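Local coordinates for suppressor of fused family protein (Neisseria gonorrhoeae, PDB 3K5J) that is of unknown function but resembles the N-terminal domain of human Suppressor of fused, and probably acts by binding other proteins, at residues P93-G105 with S112-P124. Numbering follows the deposited sequence.
Sequences PDQFQLGKTVNIG and SSFRHFLISLPYP. With SO4 (sulfate ion), chain E.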
loop_
_atom_site.group_PDB
_atom_site.type_symbol
_atom_site.label_atom_id
_atom_site.label_comp_id
_atom_site.label_asym_id
_atom_site.label_seq_id
_atom_site.Cartn_x
_atom_site.Cartn_y
_atom_site.Cartn_z
ATOM N N PRO A 93 -13.393 -2.852 8.340
ATOM C CA PRO A 93 -13.263 -3.146 6.894
ATOM C C PRO A 93 -13.839 -2.077 5.954
ATOM O O PRO A 93 -13.338 -1.887 4.839
ATOM C CB PRO A 93 -13.981 -4.491 6.747
ATOM C CG PRO A 93 -14.944 -4.508 7.920
ATOM C CD PRO A 93 -14.166 -3.885 9.041
ATOM N N ASP A 94 -14.893 -1.378 6.357
ATOM C CA ASP A 94 -15.466 -0.348 5.494
ATOM C C ASP A 94 -14.472 0.772 5.211
ATOM O O ASP A 94 -14.628 1.489 4.210
ATOM C CB ASP A 94 -16.757 0.271 6.106
ATOM C CG ASP A 94 -17.890 -0.709 6.252
ATOM O OD1 ASP A 94 -17.817 -1.862 5.822
ATOM O OD2 ASP A 94 -18.919 -0.288 6.833
ATOM N N GLN A 95 -13.473 0.942 6.077
ATOM C CA GLN A 95 -12.504 2.016 5.860
ATOM C C GLN A 95 -11.346 1.591 4.970
ATOM O O GLN A 95 -10.474 2.407 4.650
ATOM C CB GLN A 95 -11.965 2.555 7.182
ATOM C CG GLN A 95 -13.070 3.151 8.060
ATOM C CD GLN A 95 -13.942 4.131 7.320
ATOM O OE1 GLN A 95 -13.444 5.037 6.648
ATOM N NE2 GLN A 95 -15.251 3.939 7.415
ATOM N N PHE A 96 -11.356 0.337 4.534
ATOM C CA PHE A 96 -10.235 -0.179 3.727
ATOM C C PHE A 96 -10.708 -0.595 2.341
ATOM O O PHE A 96 -10.446 -1.675 1.851
ATOM C CB PHE A 96 -9.507 -1.292 4.499
ATOM C CG PHE A 96 -8.668 -0.735 5.588
ATOM C CD1 PHE A 96 -9.195 -0.435 6.820
ATOM C CD2 PHE A 96 -7.360 -0.407 5.320
ATOM C CE1 PHE A 96 -8.413 0.139 7.809
ATOM C CE2 PHE A 96 -6.563 0.160 6.264
ATOM C CZ PHE A 96 -7.081 0.483 7.500
ATOM N N GLN A 97 -11.404 0.337 1.724
ATOM C CA GLN A 97 -11.970 0.151 0.409
ATOM C C GLN A 97 -11.383 1.168 -0.548
ATOM O O GLN A 97 -10.867 2.210 -0.106
ATOM C CB GLN A 97 -13.507 0.279 0.483
ATOM C CG GLN A 97 -14.163 -0.668 1.441
ATOM C CD GLN A 97 -13.966 -2.135 1.097
ATOM O OE1 GLN A 97 -13.819 -2.522 -0.086
ATOM N NE2 GLN A 97 -13.942 -2.960 2.115
ATOM N N LEU A 98 -11.447 0.890 -1.863
ATOM C CA LEU A 98 -11.012 1.883 -2.851
ATOM C C LEU A 98 -11.615 3.240 -2.568
ATOM O O LEU A 98 -12.837 3.339 -2.317
ATOM C CB LEU A 98 -11.437 1.537 -4.282
ATOM C CG LEU A 98 -10.552 0.643 -5.063
ATOM C CD1 LEU A 98 -11.302 0.268 -6.343
ATOM C CD2 LEU A 98 -9.181 1.235 -5.335
ATOM N N GLY A 99 -10.789 4.254 -2.662
ATOM C CA GLY A 99 -11.182 5.640 -2.501
ATOM C C GLY A 99 -11.193 6.123 -1.075
ATOM O O GLY A 99 -11.410 7.303 -0.837
ATOM N N LYS A 100 -10.948 5.238 -0.116
ATOM C CA LYS A 100 -10.816 5.686 1.266
ATOM C C LYS A 100 -9.373 6.147 1.508
ATOM O O LYS A 100 -8.429 5.665 0.892
ATOM C CB LYS A 100 -11.210 4.591 2.253
ATOM C CG LYS A 100 -12.648 4.082 2.201
ATOM C CD LYS A 100 -13.596 5.203 2.616
ATOM C CE LYS A 100 -14.966 4.662 2.802
ATOM N NZ LYS A 100 -15.905 5.789 3.268
ATOM N N THR A 101 -9.233 7.059 2.456
ATOM C CA THR A 101 -7.929 7.424 2.980
ATOM C C THR A 101 -7.645 6.674 4.263
ATOM O O THR A 101 -8.562 6.312 5.025
ATOM C CB THR A 101 -7.765 8.918 3.229
ATOM O OG1 THR A 101 -8.746 9.385 4.159
ATOM C CG2 THR A 101 -7.862 9.717 1.955
ATOM N N VAL A 102 -6.354 6.444 4.469
ATOM C CA VAL A 102 -5.827 5.740 5.614
ATOM C C VAL A 102 -4.910 6.680 6.376
ATOM O O VAL A 102 -3.944 7.163 5.812
ATOM C CB VAL A 102 -4.996 4.494 5.198
ATOM C CG1 VAL A 102 -4.364 3.871 6.443
ATOM C CG2 VAL A 102 -5.829 3.529 4.425
ATOM N N ASN A 103 -5.216 6.963 7.641
ATOM C CA ASN A 103 -4.339 7.730 8.506
ATOM C C ASN A 103 -3.312 6.778 9.079
ATOM O O ASN A 103 -3.655 5.872 9.842
ATOM C CB ASN A 103 -5.154 8.438 9.622
ATOM C CG ASN A 103 -4.329 9.429 10.420
ATOM O OD1 ASN A 103 -3.066 9.384 10.450
ATOM N ND2 ASN A 103 -5.051 10.365 11.095
ATOM N N ILE A 104 -2.045 6.971 8.725
ATOM C CA ILE A 104 -0.954 6.119 9.174
ATOM C C ILE A 104 -0.600 6.366 10.629
ATOM O O ILE A 104 0.013 5.505 11.278
ATOM C CB ILE A 104 0.303 6.363 8.251
ATOM C CG1 ILE A 104 -0.102 6.200 6.787
ATOM C CG2 ILE A 104 1.497 5.496 8.622
ATOM C CD1 ILE A 104 0.997 6.680 5.800
ATOM N N GLY A 105 -0.930 7.556 11.112
ATOM C CA GLY A 105 -0.663 7.948 12.504
ATOM C C GLY A 105 0.753 8.440 12.738
ATOM O O GLY A 105 1.165 8.662 13.896
ATOM N N SER A 112 9.484 12.221 5.618
ATOM C CA SER A 112 8.361 12.801 4.873
ATOM C C SER A 112 7.391 13.477 5.830
ATOM O O SER A 112 7.322 13.129 7.019
ATOM C CB SER A 112 7.609 11.690 4.112
ATOM O OG SER A 112 6.659 12.176 3.180
ATOM N N SER A 113 6.577 14.378 5.278
ATOM C CA SER A 113 5.457 14.944 6.010
ATOM C C SER A 113 4.134 14.211 5.709
ATOM O O SER A 113 3.088 14.548 6.293
ATOM C CB SER A 113 5.246 16.434 5.652
ATOM O OG SER A 113 4.751 16.589 4.336
ATOM N N PHE A 114 4.148 13.239 4.784
ATOM C CA PHE A 114 2.885 12.615 4.350
ATOM C C PHE A 114 2.502 11.530 5.361
ATOM O O PHE A 114 3.302 10.618 5.615
ATOM C CB PHE A 114 2.983 12.067 2.934
ATOM C CG PHE A 114 3.623 12.995 1.943
ATOM C CD1 PHE A 114 3.555 14.391 2.073
ATOM C CD2 PHE A 114 4.259 12.493 0.842
ATOM C CE1 PHE A 114 4.189 15.215 1.150
ATOM C CE2 PHE A 114 4.849 13.336 -0.098
ATOM C CZ PHE A 114 4.813 14.698 0.082
ATOM N N ARG A 115 1.306 11.657 5.928
ATOM C CA ARG A 115 0.817 10.793 7.003
ATOM C C ARG A 115 -0.432 10.016 6.619
ATOM O O ARG A 115 -1.039 9.382 7.482
ATOM C CB ARG A 115 0.439 11.668 8.207
ATOM C CG ARG A 115 1.526 12.598 8.683
ATOM C CD ARG A 115 0.960 13.561 9.763
ATOM N NE ARG A 115 0.701 12.867 11.022
ATOM C CZ ARG A 115 1.621 12.605 11.941
ATOM N NH1 ARG A 115 2.858 13.060 11.833
ATOM N NH2 ARG A 115 1.259 11.964 13.016
ATOM N N HIS A 116 -0.830 10.079 5.350
ATOM C CA HIS A 116 -2.004 9.380 4.854
ATOM C C HIS A 116 -1.693 8.673 3.553
ATOM O O HIS A 116 -0.926 9.177 2.745
ATOM C CB HIS A 116 -3.171 10.351 4.586
ATOM C CG HIS A 116 -3.612 11.124 5.780
ATOM N ND1 HIS A 116 -2.969 12.282 6.151
ATOM C CD2 HIS A 116 -4.621 10.925 6.673
ATOM C CE1 HIS A 116 -3.570 12.767 7.229
ATOM N NE2 HIS A 116 -4.574 11.970 7.564
ATOM N N PHE A 117 -2.420 7.593 3.313
ATOM C CA PHE A 117 -2.503 6.960 1.999
ATOM C C PHE A 117 -3.906 7.128 1.447
ATOM O O PHE A 117 -4.853 7.140 2.192
ATOM C CB PHE A 117 -2.262 5.445 2.100
ATOM C CG PHE A 117 -0.896 5.025 2.623
ATOM C CD1 PHE A 117 0.283 5.380 1.957
ATOM C CD2 PHE A 117 -0.799 4.153 3.698
ATOM C CE1 PHE A 117 1.502 4.926 2.385
ATOM C CE2 PHE A 117 0.422 3.711 4.136
ATOM C CZ PHE A 117 1.579 4.099 3.479
ATOM N N LEU A 118 -3.986 7.221 0.139
ATOM C CA LEU A 118 -5.225 7.056 -0.611
ATOM C C LEU A 118 -5.241 5.672 -1.249
ATOM O O LEU A 118 -4.323 5.321 -1.989
ATOM C CB LEU A 118 -5.351 8.081 -1.715
ATOM C CG LEU A 118 -6.582 8.015 -2.647
ATOM C CD1 LEU A 118 -7.897 8.154 -1.849
ATOM C CD2 LEU A 118 -6.486 8.993 -3.837
ATOM N N ILE A 119 -6.241 4.872 -0.901
ATOM C CA ILE A 119 -6.372 3.486 -1.431
ATOM C C ILE A 119 -6.786 3.626 -2.895
ATOM O O ILE A 119 -7.856 4.167 -3.204
ATOM C CB ILE A 119 -7.363 2.631 -0.628
ATOM C CG1 ILE A 119 -6.897 2.507 0.837
ATOM C CG2 ILE A 119 -7.490 1.271 -1.299
ATOM C CD1 ILE A 119 -7.842 1.834 1.779
ATOM N N SER A 120 -5.903 3.185 -3.772
ATOM C CA SER A 120 -5.996 3.407 -5.206
ATOM C C SER A 120 -5.884 2.145 -6.048
ATOM O O SER A 120 -5.323 1.142 -5.599
ATOM C CB SER A 120 -4.895 4.374 -5.626
ATOM O OG SER A 120 -4.945 5.588 -4.889
ATOM N N LEU A 121 -6.384 2.212 -7.275
ATOM C CA LEU A 121 -6.086 1.162 -8.230
ATOM C C LEU A 121 -4.578 1.189 -8.525
ATOM O O LEU A 121 -3.923 2.231 -8.361
ATOM C CB LEU A 121 -6.889 1.342 -9.505
ATOM C CG LEU A 121 -8.380 1.154 -9.387
ATOM C CD1 LEU A 121 -9.119 1.565 -10.657
ATOM C CD2 LEU A 121 -8.755 -0.290 -8.928
ATOM N N PRO A 122 -4.002 0.048 -8.940
ATOM C CA PRO A 122 -2.517 -0.078 -9.007
ATOM C C PRO A 122 -1.992 0.465 -10.343
ATOM O O PRO A 122 -1.428 -0.269 -11.155
ATOM C CB PRO A 122 -2.312 -1.588 -8.833
ATOM C CG PRO A 122 -3.531 -2.194 -9.456
ATOM C CD PRO A 122 -4.653 -1.275 -8.999
ATOM N N TYR A 123 -2.152 1.762 -10.548
ATOM C CA TYR A 123 -1.830 2.394 -11.824
ATOM C C TYR A 123 -0.411 2.145 -12.349
ATOM O O TYR A 123 -0.232 1.989 -13.552
ATOM C CB TYR A 123 -2.122 3.895 -11.757
ATOM C CG TYR A 123 -3.576 4.230 -11.505
ATOM C CD1 TYR A 123 -4.553 3.845 -12.395
ATOM C CD2 TYR A 123 -3.982 4.875 -10.344
ATOM C CE1 TYR A 123 -5.884 4.161 -12.165
ATOM C CE2 TYR A 123 -5.300 5.198 -10.105
ATOM C CZ TYR A 123 -6.270 4.822 -11.002
ATOM O OH TYR A 123 -7.574 5.128 -10.723
ATOM N N PRO A 124 0.615 2.049 -11.458
ATOM C CA PRO A 124 1.973 1.809 -12.000
ATOM C C PRO A 124 2.183 0.458 -12.658
ATOM O O PRO A 124 3.116 0.282 -13.460
ATOM C CB PRO A 124 2.877 1.963 -10.762
ATOM C CG PRO A 124 2.087 2.891 -9.873
ATOM C CD PRO A 124 0.680 2.443 -10.035
HETATM S S SO4 E . -8.370 11.021 9.586
HETATM O O1 SO4 E . -8.329 12.398 10.114
HETATM O O2 SO4 E . -9.770 10.789 9.272
HETATM O O3 SO4 E . -7.523 10.981 8.351
HETATM O O4 SO4 E . -7.963 10.083 10.648
HETATM O O HOH W 1 -1.856 11.623 11.412
HETATM O O HOH W 2 1.779 10.390 15.685
#
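Val102 and Phe117 form the hydrogen-bonded pair at the middle of an antiparallel ladder in which strands 101-103 and 116-120 run at 152°, Val102 N giving to Phe117 O at 2.8 Å and Phe117 N returning to Val102 O. Ile119 N to Lys100 O and Ile104 N to Arg115 O extend the ladder beyond strand 101-103, and Gly99 N, within the type II turn Gln97-Lys100, bonds Ile119 O. On the face of Val102 and Phe117, Ile104 lays CD1 over one face of the Phe117 ring, 3.5 Å from its centroid and 16° off the normal, a CH-pi contact. Val102 CB stands at the edge of the same ring. With CG1 anti to its carbonyl carbon and the chain then extended, Ile119 carries CD1 to 3.7 Å from both Val102 CG2 and Phe96 CA. On the other face, with Thr101 and Leu118, the Asn103 and His116 side chains cross at a slant, amide and imidazole planes 41° apart, and share a sulfate: Asn103 ND2 bonds SO4 O4 at 3.0 Å, nearly straight, whereas His116 NE2 makes a weak bond to SO4 O3. Asn103 OD1 accepts from Gly105 N, closing an Asx turn, and from a water that bridges it to Arg115 NE. Arg148 NH2 also bonds the sulfate, probably a crystallisation ion. The pair is a long-looped beta hairpin with 101-103 at the edge of the Sufu-like domain's mixed sheet; strand 116-120 lies between 101-103 and 135-143, its backbone bonding that of 135-143 at His116, Leu118 and Ser120, while helix 77-91 packs on Phe96, Val102 and Phe117, and Phe117 and Ile119 also meet strand 65-71.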